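Local coordinates for protein 4-oxalocrotonate tautomerase (Staphylococcus aureus, PDB 2X4K) that belongs to the tautomerase family of the MIF clan, whose small beta-alpha-beta subunit is found here in an assembly of six chains with bound zinc, at residues E25-V30 with I41-E46; V6-L11 with K20-E25. All coordinates share one frame; numbering follows the deposited sequence. Where two conformers were deposited one is given.

Contact 1 of 2, residues E25-V30 with I41-E46; sequences EVTDAV and IHVVIE. With ZN (zinc ion), chain E.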
ATOM      1  N   GLU A  25       7.033  -2.816 -19.589  1.00  8.62           N
ATOM      2  CA  GLU A  25       8.038  -1.745 -19.584  1.00  8.69           C
ATOM      3  C   GLU A  25       8.457  -1.363 -18.167  1.00  7.98           C
ATOM      4  O   GLU A  25       9.629  -1.060 -17.938  1.00  8.00           O
ATOM      5  CB  GLU A  25       7.537  -0.525 -20.344  1.00  9.66           C
ATOM      6  CG  GLU A  25       7.270  -0.803 -21.826  1.00 12.34           C
ATOM      7  CD  GLU A  25       8.373  -0.366 -22.777  1.00 16.15           C
ATOM      8  OE1 GLU A  25       9.447   0.087 -22.330  1.00 16.51           O
ATOM      9  OE2 GLU A  25       8.146  -0.467 -24.003  1.00 20.19           O
ATOM     10  N   VAL A  26       7.530  -1.355 -17.207  1.00  7.90           N
ATOM     11  CA  VAL A  26       7.896  -1.101 -15.815  0.50  7.38           C
ATOM     12  C   VAL A  26       8.822  -2.215 -15.319  1.00  7.37           C
ATOM     13  O   VAL A  26       9.783  -1.966 -14.587  1.00  7.33           O
ATOM     14  CB  VAL A  26       6.648  -0.967 -14.916  0.50  7.45           C
ATOM     15  CG1 VAL A  26       7.016  -1.119 -13.444  0.50  6.39           C
ATOM     16  CG2 VAL A  26       5.950   0.372 -15.169  0.50  7.27           C
ATOM     17  N   THR A  27       8.528  -3.448 -15.714  1.00  7.28           N
ATOM     18  CA  THR A  27       9.387  -4.575 -15.345  1.00  7.35           C
ATOM     19  C   THR A  27      10.786  -4.397 -15.932  1.00  7.14           C
ATOM     20  O   THR A  27      11.772  -4.568 -15.223  1.00  7.70           O
ATOM     21  CB  THR A  27       8.747  -5.905 -15.770  1.00  7.56           C
ATOM     22  OG1 THR A  27       7.509  -6.059 -15.076  1.00  8.11           O
ATOM     23  CG2 THR A  27       9.626  -7.088 -15.429  1.00  8.40           C
ATOM     24  N   ASP A  28      10.866  -4.009 -17.204  1.00  7.79           N
ATOM     25  CA  ASP A  28      12.152  -3.722 -17.841  1.00  8.21           C
ATOM     26  C   ASP A  28      12.924  -2.680 -17.042  1.00  7.55           C
ATOM     27  O   ASP A  28      14.130  -2.817 -16.834  1.00  8.25           O
ATOM     28  CB  ASP A  28      11.975  -3.127 -19.252  1.00  8.66           C
ATOM     29  CG  ASP A  28      11.420  -4.096 -20.286  1.00  9.69           C
ATOM     30  OD1 ASP A  28      11.355  -5.319 -20.051  1.00 10.41           O
ATOM     31  OD2 ASP A  28      11.060  -3.597 -21.384  1.00 11.65           O
ATOM     32  N   ALA A  29      12.238  -1.612 -16.652  1.00  7.60           N
ATOM     33  CA  ALA A  29      12.858  -0.509 -15.925  1.00  7.62           C
ATOM     34  C   ALA A  29      13.437  -0.954 -14.592  1.00  7.27           C
ATOM     35  O   ALA A  29      14.556  -0.583 -14.236  1.00  7.72           O
ATOM     36  CB  ALA A  29      11.847   0.611 -15.701  1.00  8.34           C
ATOM     37  N   VAL A  30      12.664  -1.727 -13.836  1.00  7.02           N
ATOM     38  CA  VAL A  30      13.124  -2.226 -12.543  1.00  7.39           C
ATOM     39  C   VAL A  30      14.326  -3.149 -12.748  1.00  7.40           C
ATOM     40  O   VAL A  30      15.348  -3.030 -12.067  1.00  8.31           O
ATOM     41  CB  VAL A  30      11.991  -2.956 -11.802  1.00  7.62           C
ATOM     42  CG1 VAL A  30      12.524  -3.655 -10.551  1.00  8.93           C
ATOM     43  CG2 VAL A  30      10.882  -1.967 -11.441  1.00  8.62           C
ATOM     44  N   ILE A  41      10.194 -10.021 -10.299  1.00  8.94           N
ATOM     45  CA  ILE A  41       9.613  -8.679 -10.387  1.00  8.54           C
ATOM     46  C   ILE A  41       8.115  -8.805 -10.635  1.00  8.24           C
ATOM     47  O   ILE A  41       7.691  -9.402 -11.624  1.00  8.87           O
ATOM     48  CB  ILE A  41      10.252  -7.840 -11.509  1.00  8.32           C
ATOM     49  CG1 ILE A  41      11.756  -7.685 -11.265  1.00  8.80           C
ATOM     50  CG2 ILE A  41       9.578  -6.464 -11.587  1.00  8.98           C
ATOM     51  CD1 ILE A  41      12.517  -7.079 -12.441  1.00  8.99           C
ATOM     52  N   HIS A  42       7.333  -8.216  -9.735  1.00  8.27           N
ATOM     53  CA  HIS A  42       5.882  -8.317  -9.733  1.00  8.65           C
ATOM     54  C   HIS A  42       5.279  -6.938  -9.906  1.00  8.64           C
ATOM     55  O   HIS A  42       5.760  -5.982  -9.301  1.00  9.17           O
ATOM     56  CB  HIS A  42       5.424  -8.901  -8.404  1.00  9.62           C
ATOM     57  CG  HIS A  42       6.131 -10.164  -8.046  1.00 10.32           C
ATOM     58  ND1 HIS A  42       7.409 -10.179  -7.536  1.00 10.51           N
ATOM     59  CD2 HIS A  42       5.750 -11.456  -8.147  1.00 10.59           C
ATOM     60  CE1 HIS A  42       7.780 -11.428  -7.321  1.00 10.71           C
ATOM     61  NE2 HIS A  42       6.795 -12.223  -7.689  1.00 11.09           N
ATOM     62  N   VAL A  43       4.219  -6.836 -10.702  1.00  8.50           N
ATOM     63  CA  VAL A  43       3.551  -5.565 -10.931  1.00  8.72           C
ATOM     64  C   VAL A  43       2.055  -5.721 -10.724  1.00  8.66           C
ATOM     65  O   VAL A  43       1.442  -6.651 -11.248  1.00  9.87           O
ATOM     66  CB  VAL A  43       3.826  -5.013 -12.343  1.00  9.45           C
ATOM     67  CG1 VAL A  43       3.114  -3.671 -12.554  1.00 11.06           C
ATOM     68  CG2 VAL A  43       5.315  -4.881 -12.578  1.00 10.67           C
ATOM     69  N   VAL A  44       1.477  -4.804  -9.959  1.00  7.84           N
ATOM     70  CA  VAL A  44       0.043  -4.708  -9.774  1.00  8.56           C
ATOM     71  C   VAL A  44      -0.408  -3.316 -10.183  1.00  8.20           C
ATOM     72  O   VAL A  44       0.220  -2.332  -9.804  1.00  9.01           O
ATOM     73  CB  VAL A  44      -0.346  -4.953  -8.306  1.00  9.23           C
ATOM     74  CG1 VAL A  44      -1.837  -4.700  -8.081  1.00 11.60           C
ATOM     75  CG2 VAL A  44       0.055  -6.367  -7.880  1.00 10.85           C
ATOM     76  N   ILE A  45      -1.489  -3.266 -10.956  1.00  8.77           N
ATOM     77  CA  ILE A  45      -2.086  -2.013 -11.382  0.50  9.26           C
ATOM     78  C   ILE A  45      -3.415  -1.828 -10.658  1.00  9.39           C
ATOM     79  O   ILE A  45      -4.255  -2.732 -10.641  1.00 10.69           O
ATOM     80  CB  ILE A  45      -2.324  -1.990 -12.901  0.50  9.99           C
ATOM     81  CG1 ILE A  45      -1.037  -2.309 -13.663  0.50 10.94           C
ATOM     82  CG2 ILE A  45      -2.837  -0.624 -13.332  0.50 11.43           C
ATOM     83  CD1 ILE A  45      -1.279  -2.656 -15.109  0.50 11.70           C
ATOM     84  N   GLU A  46      -3.590  -0.660 -10.047  1.00  9.07           N
ATOM     85  CA  GLU A  46      -4.839  -0.283  -9.404  1.00  9.87           C
ATOM     86  C   GLU A  46      -5.372   0.939 -10.109  1.00  9.87           C
ATOM     87  O   GLU A  46      -4.759   1.999 -10.053  1.00 10.94           O
ATOM     88  CB  GLU A  46      -4.618   0.057  -7.936  1.00 10.46           C
ATOM     89  CG  GLU A  46      -4.119  -1.091  -7.102  1.00 11.49           C
ATOM     90  CD  GLU A  46      -4.137  -0.753  -5.635  1.00 11.49           C
ATOM     91  OE1 GLU A  46      -3.448   0.210  -5.236  1.00 13.62           O
ATOM     92  OE2 GLU A  46      -4.876  -1.426  -4.883  1.00 12.30           O
TER
HETATM   93 ZN    ZN E1064       6.656 -14.208  -7.298  1.00 14.38          ZN
HETATM   94  O   HOH W   1       6.262  -8.174 -13.745  1.00  7.87           O
HETATM   95  O   HOH W   2       4.963 -15.096  -8.720  1.00 10.15           O

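Contact 2 of 2, residues V6-L11 with K20-E25; sequences VNVKLL and KNLVSE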
ATOM      1  N   VAL A   6       5.880  -3.946  -7.389  1.00  9.04           N
ATOM      2  CA  VAL A   6       5.530  -2.644  -7.892  1.00  8.97           C
ATOM      3  C   VAL A   6       4.022  -2.505  -7.882  1.00  8.25           C
ATOM      4  O   VAL A   6       3.305  -3.405  -8.326  1.00 10.46           O
ATOM      5  CB  VAL A   6       6.039  -2.476  -9.327  1.00  9.83           C
ATOM      6  CG1 VAL A   6       5.771  -1.069  -9.823  1.00 11.50           C
ATOM      7  CG2 VAL A   6       7.519  -2.791  -9.408  1.00 11.35           C
ATOM      8  N   ASN A   7       3.550  -1.382  -7.356  1.00  7.25           N
ATOM      9  CA  ASN A   7       2.147  -1.039  -7.374  1.00  7.65           C
ATOM     10  C   ASN A   7       1.997   0.256  -8.158  1.00  7.50           C
ATOM     11  O   ASN A   7       2.693   1.234  -7.879  1.00  9.14           O
ATOM     12  CB  ASN A   7       1.646  -0.855  -5.946  1.00  8.41           C
ATOM     13  CG  ASN A   7       0.148  -0.802  -5.863  1.00  9.93           C
ATOM     14  OD1 ASN A   7      -0.443   0.275  -5.815  1.00 14.36           O
ATOM     15  ND2 ASN A   7      -0.484  -1.973  -5.851  1.00 11.81           N
ATOM     16  N   VAL A   8       1.131   0.253  -9.164  1.00  7.59           N
ATOM     17  CA  VAL A   8       0.896   1.442  -9.964  1.00  8.29           C
ATOM     18  C   VAL A   8      -0.560   1.859  -9.803  1.00  8.24           C
ATOM     19  O   VAL A   8      -1.462   1.140 -10.220  1.00  9.35           O
ATOM     20  CB  VAL A   8       1.160   1.207 -11.466  1.00  8.98           C
ATOM     21  CG1 VAL A   8       0.966   2.515 -12.235  1.00 10.31           C
ATOM     22  CG2 VAL A   8       2.545   0.634 -11.700  1.00 10.22           C
ATOM     23  N   LYS A   9      -0.786   3.016  -9.196  1.00  8.27           N
ATOM     24  CA  LYS A   9      -2.113   3.610  -9.110  1.00  8.56           C
ATOM     25  C   LYS A   9      -2.235   4.630 -10.218  1.00  9.09           C
ATOM     26  O   LYS A   9      -1.376   5.493 -10.351  1.00  9.89           O
ATOM     27  CB  LYS A   9      -2.312   4.309  -7.764  1.00  9.15           C
ATOM     28  CG  LYS A   9      -2.350   3.383  -6.557  1.00 10.35           C
ATOM     29  CD  LYS A   9      -2.288   4.202  -5.261  1.00 12.19           C
ATOM     30  CE  LYS A   9      -2.204   3.343  -4.014  1.00 14.28           C
ATOM     31  NZ  LYS A   9      -3.517   2.734  -3.674  1.00 16.05           N
ATOM     32  N   LEU A  10      -3.292   4.544 -11.018  1.00  8.83           N
ATOM     33  CA  LEU A  10      -3.484   5.535 -12.066  1.00  9.92           C
ATOM     34  C   LEU A  10      -4.950   5.626 -12.448  1.00  9.57           C
ATOM     35  O   LEU A  10      -5.762   4.795 -12.073  1.00  9.65           O
ATOM     36  CB  LEU A  10      -2.590   5.253 -13.284  1.00 10.42           C
ATOM     37  CG  LEU A  10      -3.044   4.230 -14.320  1.00 12.21           C
ATOM     38  CD1 LEU A  10      -2.053   4.197 -15.475  1.00 14.45           C
ATOM     39  CD2 LEU A  10      -3.191   2.852 -13.686  1.00 12.85           C
ATOM     40  N   LEU A  11      -5.273   6.670 -13.193  1.00 10.66           N
ATOM     41  CA  LEU A  11      -6.636   6.928 -13.623  1.00 11.09           C
ATOM     42  C   LEU A  11      -7.205   5.752 -14.402  1.00 11.14           C
ATOM     43  O   LEU A  11      -6.537   5.204 -15.278  1.00 11.97           O
ATOM     44  CB  LEU A  11      -6.649   8.166 -14.513  1.00 12.30           C
ATOM     45  CG  LEU A  11      -7.978   8.594 -15.124  1.00 13.50           C
ATOM     46  CD1 LEU A  11      -8.984   8.937 -14.049  1.00 14.03           C
ATOM     47  CD2 LEU A  11      -7.756   9.772 -16.049  1.00 15.33           C
ATOM     48  N   LYS A  20      -0.944  -3.852 -20.656  1.00 12.94           N
ATOM     49  CA  LYS A  20       0.017  -4.893 -21.022  1.00 12.78           C
ATOM     50  C   LYS A  20       1.420  -4.294 -21.143  1.00 11.72           C
ATOM     51  O   LYS A  20       2.381  -4.808 -20.569  1.00 11.51           O
ATOM     52  CB  LYS A  20      -0.391  -5.541 -22.347  1.00 13.40           C
ATOM     53  CG  LYS A  20       0.507  -6.683 -22.783  1.00 14.72           C
ATOM     54  CD  LYS A  20      -0.085  -7.406 -23.981  1.00 17.74           C
ATOM     55  CE  LYS A  20       0.905  -8.387 -24.576  1.00 19.66           C
ATOM     56  NZ  LYS A  20       1.985  -7.689 -25.317  1.00 22.08           N
ATOM     57  N   ASN A  21       1.515  -3.190 -21.870  1.00 11.48           N
ATOM     58  CA  ASN A  21       2.785  -2.523 -22.092  1.00 11.40           C
ATOM     59  C   ASN A  21       3.340  -1.916 -20.812  1.00 10.61           C
ATOM     60  O   ASN A  21       4.542  -1.980 -20.581  1.00 10.43           O
ATOM     61  CB  ASN A  21       2.648  -1.452 -23.172  1.00 12.06           C
ATOM     62  CG  ASN A  21       2.366  -2.039 -24.533  1.00 13.73           C
ATOM     63  OD1 ASN A  21       2.694  -3.193 -24.810  1.00 15.96           O
ATOM     64  ND2 ASN A  21       1.744  -1.247 -25.387  1.00 15.22           N
ATOM     65  N   LEU A  22       2.477  -1.330 -19.985  1.00 10.45           N
ATOM     66  CA  LEU A  22       2.906  -0.786 -18.703  1.00 10.50           C
ATOM     67  C   LEU A  22       3.575  -1.866 -17.856  1.00 10.09           C
ATOM     68  O   LEU A  22       4.655  -1.655 -17.300  1.00  9.91           O
ATOM     69  CB  LEU A  22       1.696  -0.197 -17.977  1.00 10.76           C
ATOM     70  CG  LEU A  22       1.903   0.362 -16.576  1.00 11.30           C
ATOM     71  CD1 LEU A  22       2.887   1.517 -16.576  1.00 13.03           C
ATOM     72  CD2 LEU A  22       0.549   0.784 -16.001  1.00 12.56           C
ATOM     73  N   VAL A  23       2.939  -3.028 -17.756  1.00 10.09           N
ATOM     74  CA  VAL A  23       3.512  -4.115 -16.962  1.00 10.13           C
ATOM     75  C   VAL A  23       4.876  -4.544 -17.515  1.00  9.96           C
ATOM     76  O   VAL A  23       5.822  -4.729 -16.755  1.00 10.00           O
ATOM     77  CB  VAL A  23       2.544  -5.325 -16.859  1.00 11.04           C
ATOM     78  CG1 VAL A  23       3.236  -6.540 -16.260  1.00 11.68           C
ATOM     79  CG2 VAL A  23       1.334  -4.944 -16.029  1.00 11.32           C
ATOM     80  N   SER A  24       4.988  -4.689 -18.832  1.00  9.70           N
ATOM     81  CA  SER A  24       6.252  -5.116 -19.422  1.00  9.93           C
ATOM     82  C   SER A  24       7.352  -4.069 -19.278  1.00  8.80           C
ATOM     83  O   SER A  24       8.471  -4.394 -18.887  1.00  8.56           O
ATOM     84  CB  SER A  24       6.057  -5.468 -20.897  1.00 10.69           C
ATOM     85  OG  SER A  24       7.228  -6.055 -21.439  1.00 12.26           O
ATOM     86  N   GLU A  25       7.033  -2.816 -19.589  1.00  8.62           N
ATOM     87  CA  GLU A  25       8.038  -1.745 -19.584  1.00  8.69           C
ATOM     88  C   GLU A  25       8.457  -1.363 -18.167  1.00  7.98           C
ATOM     89  O   GLU A  25       9.629  -1.060 -17.938  1.00  8.00           O
ATOM     90  CB  GLU A  25       7.537  -0.525 -20.344  1.00  9.66           C
ATOM     91  CG  GLU A  25       7.270  -0.803 -21.826  1.00 12.34           C
ATOM     92  CD  GLU A  25       8.373  -0.366 -22.777  1.00 16.15           C
ATOM     93  OE1 GLU A  25       9.447   0.087 -22.330  1.00 16.51           O
ATOM     94  OE2 GLU A  25       8.146  -0.467 -24.003  1.00 20.19           O
TER

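Contact 1 of 2, residues E25-V30 with I41-E46
Val26 directs its CB at strand 42-48, but the approach of its CG1 to Val43 CG2, at 4.2 Å, holds for one of two modelled conformers and is therefore doubtful.

Thr27 reaches both Val43 and Ile41. Its OG1 rests 3.5 Å from Val43 CG2, while the methyl arm takes the other partner, with CG2 3.9 Å from Ile41 CG2. The torsion divides these roles: CG2 lies anti to the backbone N and OG1 beside it (chi1 -62°), where the hydroxyl also hydrogen-bonds back to Val23 O, one turn earlier in the helix. A water adds a polar link to this otherwise apolar interface, donating to Thr27 OG1 at 2.8 Å and to Ile41 O at 2.8 Å, so that the buried hydroxyl has both a carbonyl and a water as partners. The helix lies against one side of the sheet, in the beta-alpha-beta unit of the tautomerase fold, in which helix 16-34 connects the parallel strands 5-11 and 42-48. On the strand, His42 turns its CB away from the helix and binds zinc through NE2 at 2.0 Å. A water at the ring edge, Asp62 of the third subunit and His42 of the fourth are further ligands, and ND1 is hydrogen-bonded to Pro4 O.

Val30, one turn beyond Val26, meets the far end of Ile41. Ile41 keeps CG1 beside its backbone N and extends CD1 outward (chi2 170°), bringing CD1 to 3.9 Å from Val30 CG1. The two side chains run alongside each other, pointing opposite ways, and the same terminal methyl of Ile41 also lies 3.8 Å from the backbone oxygen Thr27 O.

Contact 2 of 2, residues V6-L11 with K20-E25
Leu22 meets strand 5-11 through one branch, its CD2 methyl, which touches both Val8 and Leu10. The packing is purely apolar and light, burying 93 Å² in all. CD2 of Leu22 stands 4.2 Å from Val8 CG1 and 4.3 Å from Leu10 CD1, so a single methyl settles against two residues that project from the same side of the strand. The CG of Leu22, anti to the backbone N (chi1 177°), carries the isobutyl group away from the helix; the CA atoms of Val8 and Leu22 are 9.2 Å apart. Val8 answers with CG1, likewise anti to its own N. Around this point Ile45 of strand 42-48 packs on both Leu22 and Leu10, and Thr33 of the third subunit packs on Leu22.

Hydrogen bonding stays within the elements and their neighbours. In the helix, Glu25 N bonds to Asn21 O at 2.8 Å. The strand is bonded through its backbone to strand 42-48 on one edge, and Val6 to Lys9 pair antiparallel with a strand of the third subunit, continuing the sheet between chains. Among charged groups, Lys9 NZ forms a salt bridge with Glu46, and Glu25 OE2 one with Lys32 of the third subunit.

Such a leucine on the connecting helix, seated on the first strand, belongs to the hydrophobic core of a beta-alpha-beta unit in the tautomerase fold.

Overall arrangement
The two contacts have centres about 6 Å apart. Contact 2 comes first along the chain; the helical segments share Glu25, which makes no contact across either one. Both use helix 16-34, contact 2 against strand 5-11 and contact 1 against strand 42-48, but the packing also crosses over: Val6 touches Val26 and Val30, and Ile45 touches Leu19, Leu22 and Val23. The strands are parallel neighbours in one sheet, tied by probable hydrogen bonds from Val6 N to His42 O at 2.8 Å and from Glu46 N to Val8 O at 2.8 Å. Together the contacts fasten the helix across both strands of the beta-alpha-beta unit. The third subunit touches both, joining this core to the six-chain assembly.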